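Long-range contacts in HI1317 (Haemophilus influenzae, PDB 1JOV), which probably catalyses the interconversion of the alpha and beta anomers of D-glucose 6-phosphate, as a member of the glucose-6-phosphate 1-epimerase family: residues 147-152 with 247-252; 220-225 with 251-256. All coordinates share one frame; numbering follows the deposited sequence.

Contact 1: residues 147-152 with 247-252; sequences AALHTY and LETARI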
loop_
_atom_site.group_PDB
_atom_site.type_symbol
_atom_site.label_atom_id
_atom_site.label_comp_id
_atom_site.label_asym_id
_atom_site.label_seq_id
_atom_site.Cartn_x
_atom_site.Cartn_y
_atom_site.Cartn_z
ATOM N N ALA A 147 -4.068 -0.023 12.150
ATOM C CA ALA A 147 -3.775 0.552 10.852
ATOM C C ALA A 147 -3.050 -0.472 10.038
ATOM O O ALA A 147 -2.438 -1.459 10.552
ATOM C CB ALA A 147 -2.937 1.772 11.032
ATOM N N ALA A 148 -3.040 -0.301 8.738
ATOM C CA ALA A 148 -2.314 -1.203 7.867
ATOM C C ALA A 148 -2.049 -0.481 6.572
ATOM O O ALA A 148 -2.881 0.278 6.082
ATOM C CB ALA A 148 -3.085 -2.491 7.604
ATOM N N LEU A 149 -0.888 -0.734 6.003
ATOM C CA LEU A 149 -0.448 -0.284 4.714
ATOM C C LEU A 149 -0.676 -1.500 3.846
ATOM O O LEU A 149 0.133 -2.419 3.846
ATOM C CB LEU A 149 0.986 0.210 4.698
ATOM C CG LEU A 149 1.374 1.039 5.919
ATOM C CD1 LEU A 149 2.891 1.222 5.983
ATOM C CD2 LEU A 149 0.677 2.382 5.900
ATOM N N HIS A 150 -1.746 -1.515 3.119
ATOM C CA HIS A 150 -2.169 -2.705 2.394
ATOM C C HIS A 150 -1.579 -2.839 0.986
ATOM O O HIS A 150 -2.283 -2.842 -0.032
ATOM C CB HIS A 150 -3.660 -2.610 2.412
ATOM C CG HIS A 150 -4.465 -3.830 1.972
ATOM N ND1 HIS A 150 -4.322 -4.433 0.759
ATOM C CD2 HIS A 150 -5.438 -4.504 2.636
ATOM C CE1 HIS A 150 -5.219 -5.400 0.654
ATOM N NE2 HIS A 150 -5.890 -5.446 1.772
ATOM N N THR A 151 -0.277 -2.935 0.996
ATOM C CA THR A 151 0.485 -2.817 -0.268
ATOM C C THR A 151 0.209 -3.947 -1.290
ATOM O O THR A 151 0.339 -5.126 -0.981
ATOM C CB THR A 151 2.004 -2.779 0.053
ATOM O OG1 THR A 151 2.232 -1.832 1.126
ATOM C CG2 THR A 151 2.880 -2.335 -1.256
ATOM N N TYR A 152 -0.148 -3.481 -2.487
ATOM C CA TYR A 152 -0.338 -4.414 -3.625
ATOM C C TYR A 152 0.868 -4.343 -4.490
ATOM O O TYR A 152 1.158 -3.320 -5.189
ATOM C CB TYR A 152 -1.582 -4.082 -4.513
ATOM C CG TYR A 152 -2.913 -4.169 -3.922
ATOM C CD1 TYR A 152 -3.389 -3.245 -2.981
ATOM C CD2 TYR A 152 -3.813 -5.096 -4.421
ATOM C CE1 TYR A 152 -4.718 -3.353 -2.452
ATOM C CE2 TYR A 152 -5.088 -5.207 -3.913
ATOM C CZ TYR A 152 -5.566 -4.337 -2.971
ATOM O OH TYR A 152 -6.864 -4.446 -2.514
ATOM N N LEU A 247 1.427 -7.867 0.636
ATOM C CA LEU A 247 2.248 -8.133 1.823
ATOM C C LEU A 247 2.066 -6.833 2.644
ATOM O O LEU A 247 2.767 -5.844 2.407
ATOM C CB LEU A 247 3.701 -8.460 1.521
ATOM C CG LEU A 247 4.294 -9.312 2.641
ATOM C CD1 LEU A 247 5.613 -9.937 2.220
ATOM C CD2 LEU A 247 4.487 -8.490 3.911
ATOM N N GLU A 248 1.097 -6.843 3.521
ATOM C CA GLU A 248 0.670 -5.697 4.278
ATOM C C GLU A 248 1.428 -5.437 5.584
ATOM O O GLU A 248 1.603 -6.347 6.411
ATOM C CB GLU A 248 -0.795 -5.843 4.647
ATOM C CG GLU A 248 -1.685 -6.227 3.484
ATOM C CD GLU A 248 -3.115 -6.588 3.856
ATOM O OE1 GLU A 248 -3.570 -6.158 4.922
ATOM O OE2 GLU A 248 -3.780 -7.297 3.071
ATOM N N THR A 249 1.882 -4.202 5.793
ATOM C CA THR A 249 2.559 -3.738 7.022
ATOM C C THR A 249 1.447 -3.411 8.027
ATOM O O THR A 249 0.638 -2.518 7.721
ATOM C CB THR A 249 3.351 -2.492 6.733
ATOM O OG1 THR A 249 4.231 -2.710 5.613
ATOM C CG2 THR A 249 4.176 -2.106 7.950
ATOM N N ALA A 250 1.335 -4.061 9.189
ATOM C CA ALA A 250 0.125 -3.858 9.952
ATOM C C ALA A 250 0.257 -3.787 11.483
ATOM O O ALA A 250 1.202 -4.297 12.026
ATOM C CB ALA A 250 -0.870 -4.961 9.699
ATOM N N ARG A 251 -0.694 -3.122 12.108
ATOM C CA ARG A 251 -0.808 -2.972 13.557
ATOM C C ARG A 251 -2.249 -3.383 13.787
ATOM O O ARG A 251 -3.172 -2.534 13.777
ATOM C CB ARG A 251 -0.458 -1.558 14.022
ATOM C CG ARG A 251 1.072 -1.295 14.027
ATOM C CD ARG A 251 1.717 -1.927 15.339
ATOM N NE ARG A 251 1.444 -1.103 16.518
ATOM C CZ ARG A 251 2.188 -0.113 16.892
ATOM N NH1 ARG A 251 3.174 0.190 16.205
ATOM N NH2 ARG A 251 1.891 0.622 17.973
ATOM N N ILE A 252 -2.447 -4.683 13.993
ATOM C CA ILE A 252 -3.784 -5.221 14.135
ATOM C C ILE A 252 -4.108 -5.555 15.605
ATOM O O ILE A 252 -5.208 -5.205 16.113
ATOM C CB ILE A 252 -3.954 -6.498 13.231
ATOM C CG1 ILE A 252 -3.937 -6.153 11.728
ATOM C CG2 ILE A 252 -5.197 -7.217 13.530
ATOM C CD1 ILE A 252 -3.694 -7.332 10.804
HETATM O O HOH W 1 3.742 -3.254 2.804
#
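The predicted active-site pair of this aldose 1-epimerase-type fold, H150 and E248, sits side by side on neighbouring antiparallel strands. The E248 carboxylate lies stacked on the H150 imidazole, planes 23° apart, with OE2 3.1 Å from NE2; OE2 stands over the ring, not in line with an N-H, a stacked contact and not a hydrogen bond. Nearer the backbone, E248 CG sits over the ring face in a CH-pi contact, 4.2 Å from the centroid. H150 CG, anti to its backbone N (chi1 -169°), lies on the E248 carboxylate's side of the sheet; the H150 and H88 ring planes are about 80° apart.

In this galactose mutarotase-like, all-beta fold, strands 145-154 and 244-251 are sheet neighbours, 145-154 lying next to the short edge strand 75-76. R251 N donates to A147 O at 2.9 Å and A147 N to R251 O; L149 N and T249 O repeat the pattern at 2.9 Å, with T249 N returning to L149 O. A148 CB meets A250 CB at 3.9 Å on the sheet face of H150 and E248; on the other, L149 CD1 packs against T249 CB at 3.8 Å. Beside the inverse gamma turn centred on H150, a water links T151 OG1, L247 O and T249 OG1, the last also bonded to H217 ND1.

Contact 2: residues 220-225 with 251-256; sequences ASQFVL and RIHHLL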
loop_
_atom_site.group_PDB
_atom_site.type_symbol
_atom_site.label_atom_id
_atom_site.label_comp_id
_atom_site.label_asym_id
_atom_site.label_seq_id
_atom_site.Cartn_x
_atom_site.Cartn_y
_atom_site.Cartn_z
ATOM N N ALA A 220 5.777 -2.599 12.840
ATOM C CA ALA A 220 4.696 -3.494 12.487
ATOM C C ALA A 220 4.512 -4.472 13.644
ATOM O O ALA A 220 5.486 -4.835 14.289
ATOM C CB ALA A 220 4.976 -4.220 11.183
ATOM N N SER A 221 3.322 -4.948 13.840
ATOM C CA SER A 221 3.109 -6.005 14.800
ATOM C C SER A 221 2.647 -7.248 14.028
ATOM O O SER A 221 2.917 -8.367 14.470
ATOM C CB SER A 221 2.117 -5.595 15.893
ATOM O OG SER A 221 0.915 -5.102 15.323
ATOM N N GLN A 222 1.970 -7.047 12.904
ATOM C CA GLN A 222 1.388 -8.116 12.090
ATOM C C GLN A 222 1.791 -7.899 10.632
ATOM O O GLN A 222 1.999 -6.746 10.211
ATOM C CB GLN A 222 -0.127 -8.207 12.098
ATOM C CG GLN A 222 -0.685 -9.010 13.305
ATOM C CD GLN A 222 -0.311 -8.360 14.628
ATOM O OE1 GLN A 222 0.201 -9.000 15.564
ATOM N NE2 GLN A 222 -0.561 -7.096 14.703
ATOM N N PHE A 223 1.892 -8.951 9.864
ATOM C CA PHE A 223 2.134 -8.868 8.420
ATOM C C PHE A 223 1.046 -9.716 7.788
ATOM O O PHE A 223 0.928 -10.890 8.110
ATOM C CB PHE A 223 3.502 -9.413 7.946
ATOM C CG PHE A 223 4.703 -8.644 8.350
ATOM C CD1 PHE A 223 4.758 -7.260 8.110
ATOM C CD2 PHE A 223 5.808 -9.274 8.931
ATOM C CE1 PHE A 223 5.847 -6.513 8.483
ATOM C CE2 PHE A 223 6.913 -8.542 9.317
ATOM C CZ PHE A 223 6.914 -7.174 9.098
ATOM N N VAL A 224 0.239 -9.139 6.895
ATOM C CA VAL A 224 -0.855 -9.872 6.293
ATOM C C VAL A 224 -0.463 -10.278 4.845
ATOM O O VAL A 224 -0.047 -9.440 4.010
ATOM C CB VAL A 224 -2.132 -8.988 6.294
ATOM C CG1 VAL A 224 -3.331 -9.666 5.615
ATOM C CG2 VAL A 224 -2.559 -8.580 7.722
ATOM N N LEU A 225 -0.543 -11.563 4.527
ATOM C CA LEU A 225 -0.161 -11.987 3.182
ATOM C C LEU A 225 -1.460 -12.363 2.543
ATOM O O LEU A 225 -2.201 -13.159 3.124
ATOM C CB LEU A 225 0.757 -13.194 3.264
ATOM C CG LEU A 225 1.271 -13.735 1.927
ATOM C CD1 LEU A 225 2.171 -12.746 1.214
ATOM C CD2 LEU A 225 2.055 -15.046 2.254
ATOM N N ARG A 251 -0.694 -3.122 12.108
ATOM C CA ARG A 251 -0.808 -2.972 13.557
ATOM C C ARG A 251 -2.249 -3.383 13.787
ATOM O O ARG A 251 -3.172 -2.534 13.777
ATOM C CB ARG A 251 -0.458 -1.558 14.022
ATOM C CG ARG A 251 1.072 -1.295 14.027
ATOM C CD ARG A 251 1.717 -1.927 15.339
ATOM N NE ARG A 251 1.444 -1.103 16.518
ATOM C CZ ARG A 251 2.188 -0.113 16.892
ATOM N NH1 ARG A 251 3.174 0.190 16.205
ATOM N NH2 ARG A 251 1.891 0.622 17.973
ATOM N N ILE A 252 -2.447 -4.683 13.993
ATOM C CA ILE A 252 -3.784 -5.221 14.135
ATOM C C ILE A 252 -4.108 -5.555 15.605
ATOM O O ILE A 252 -5.208 -5.205 16.113
ATOM C CB ILE A 252 -3.954 -6.498 13.231
ATOM C CG1 ILE A 252 -3.937 -6.153 11.728
ATOM C CG2 ILE A 252 -5.197 -7.217 13.530
ATOM C CD1 ILE A 252 -3.694 -7.332 10.804
ATOM N N HIS A 253 -3.174 -6.307 16.220
ATOM C CA HIS A 253 -3.394 -6.708 17.633
ATOM C C HIS A 253 -2.587 -5.816 18.600
ATOM O O HIS A 253 -2.934 -5.780 19.791
ATOM C CB HIS A 253 -3.002 -8.185 17.830
ATOM C CG HIS A 253 -3.764 -9.128 16.968
ATOM N ND1 HIS A 253 -5.142 -9.109 16.931
ATOM C CD2 HIS A 253 -3.368 -10.025 16.045
ATOM C CE1 HIS A 253 -5.562 -10.002 16.056
ATOM N NE2 HIS A 253 -4.509 -10.585 15.515
ATOM N N HIS A 254 -1.581 -5.125 18.117
ATOM C CA HIS A 254 -0.850 -4.158 18.910
ATOM C C HIS A 254 -1.381 -2.841 18.389
ATOM O O HIS A 254 -1.064 -2.443 17.283
ATOM C CB HIS A 254 0.657 -4.299 18.768
ATOM C CG HIS A 254 1.436 -3.310 19.680
ATOM N ND1 HIS A 254 1.008 -2.994 20.958
ATOM C CD2 HIS A 254 2.556 -2.588 19.463
ATOM C CE1 HIS A 254 1.830 -2.114 21.482
ATOM N NE2 HIS A 254 2.773 -1.838 20.604
ATOM N N LEU A 255 -2.216 -2.147 19.186
ATOM C CA LEU A 255 -2.822 -0.873 18.688
ATOM C C LEU A 255 -1.853 0.256 18.569
ATOM O O LEU A 255 -0.735 0.193 19.152
ATOM C CB LEU A 255 -3.943 -0.471 19.589
ATOM C CG LEU A 255 -5.119 -1.461 19.665
ATOM C CD1 LEU A 255 -6.326 -0.885 20.483
ATOM C CD2 LEU A 255 -5.559 -1.898 18.311
ATOM N N LEU A 256 -2.241 1.316 17.809
ATOM C CA LEU A 256 -1.439 2.528 17.716
ATOM C C LEU A 256 -2.010 3.559 18.623
ATOM O O LEU A 256 -3.254 3.776 18.636
ATOM C CB LEU A 256 -1.525 3.136 16.314
ATOM C CG LEU A 256 -0.761 2.363 15.298
ATOM C CD1 LEU A 256 -1.230 2.764 13.835
ATOM C CD2 LEU A 256 0.752 2.647 15.354
#
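S221 and Q222 meet the corner that the chain turns at residues 252-254, just after strand 244-251. Apolar contact is the clearest component. V224 CG2 touches I252 CD1 at 3.5 Å, the two side chains crossing at about a right angle, and I252 CD1 also reaches Q222 CB. I252 CD1 is put there by an extended branch, CD1 anti to CA (chi2 163°). V224 in turn packs on E248, and I252 also touches F80, so this apolar patch borders the predicted active site. Nearer the turn, S221 CB lies 3.5 Å from H254 CB.

Polar and mixed contacts gather around S221 and Q222. S221 OG, in the crowded position between its backbone N and carbonyl carbon (chi1 52°), is 3.3 Å from R251 CD and makes a weak hydrogen bond to A250 O. The Q222 side chain bends at chi2 and crosses H253 at about a right angle, its amide lying beside the backbone of I252 and H253. S221 and Q222 together face A250, a classic beta bulge at the start of strand 222-227.

The R251 guanidinium is gripped by carbonyls of 251-256 and by N219 and E260 outside it. R251 NE donates to H254 O at 2.9 Å and NH2 to L255 O at 2.9 Å, both acceptors close to the guanidinium plane; NH1 bonds N219 O, and E260 supplies a salt bridge through NH2. H254 CD2 lies over one face of the guanidinium and L256 CD2 over the centre of the opposite face. Carbonyls of H254 and L255, with that of N219 from before strand 222-227, thus converge on one cationic group, which ties residues 254 and 255 back to the strand end and fixes the guanidinium's rotation, while the E260 carboxylate probably offsets its charge.

In the fold
Contact 1 uses strand 244-251 itself; contact 2 uses its last residue and the corner that follows, and the two share R251 and I252. Contact 1 pairs this strand with 145-154 on one side; strand 222-227, which carries part of contact 2, is its neighbour on the other. Backbone bonds from S221 N to A250 O and from E248 N to V224 O join the two. Contact 1 is wholly buried, its centre about 7 Å from the centre of the chain, and regular backbone pairing brings its predicted catalytic side chains together. Contact 2, its centre about 14 Å from it, is partly exposed at H253 and H254; there strand pairing gives way to side chains packed against a turn.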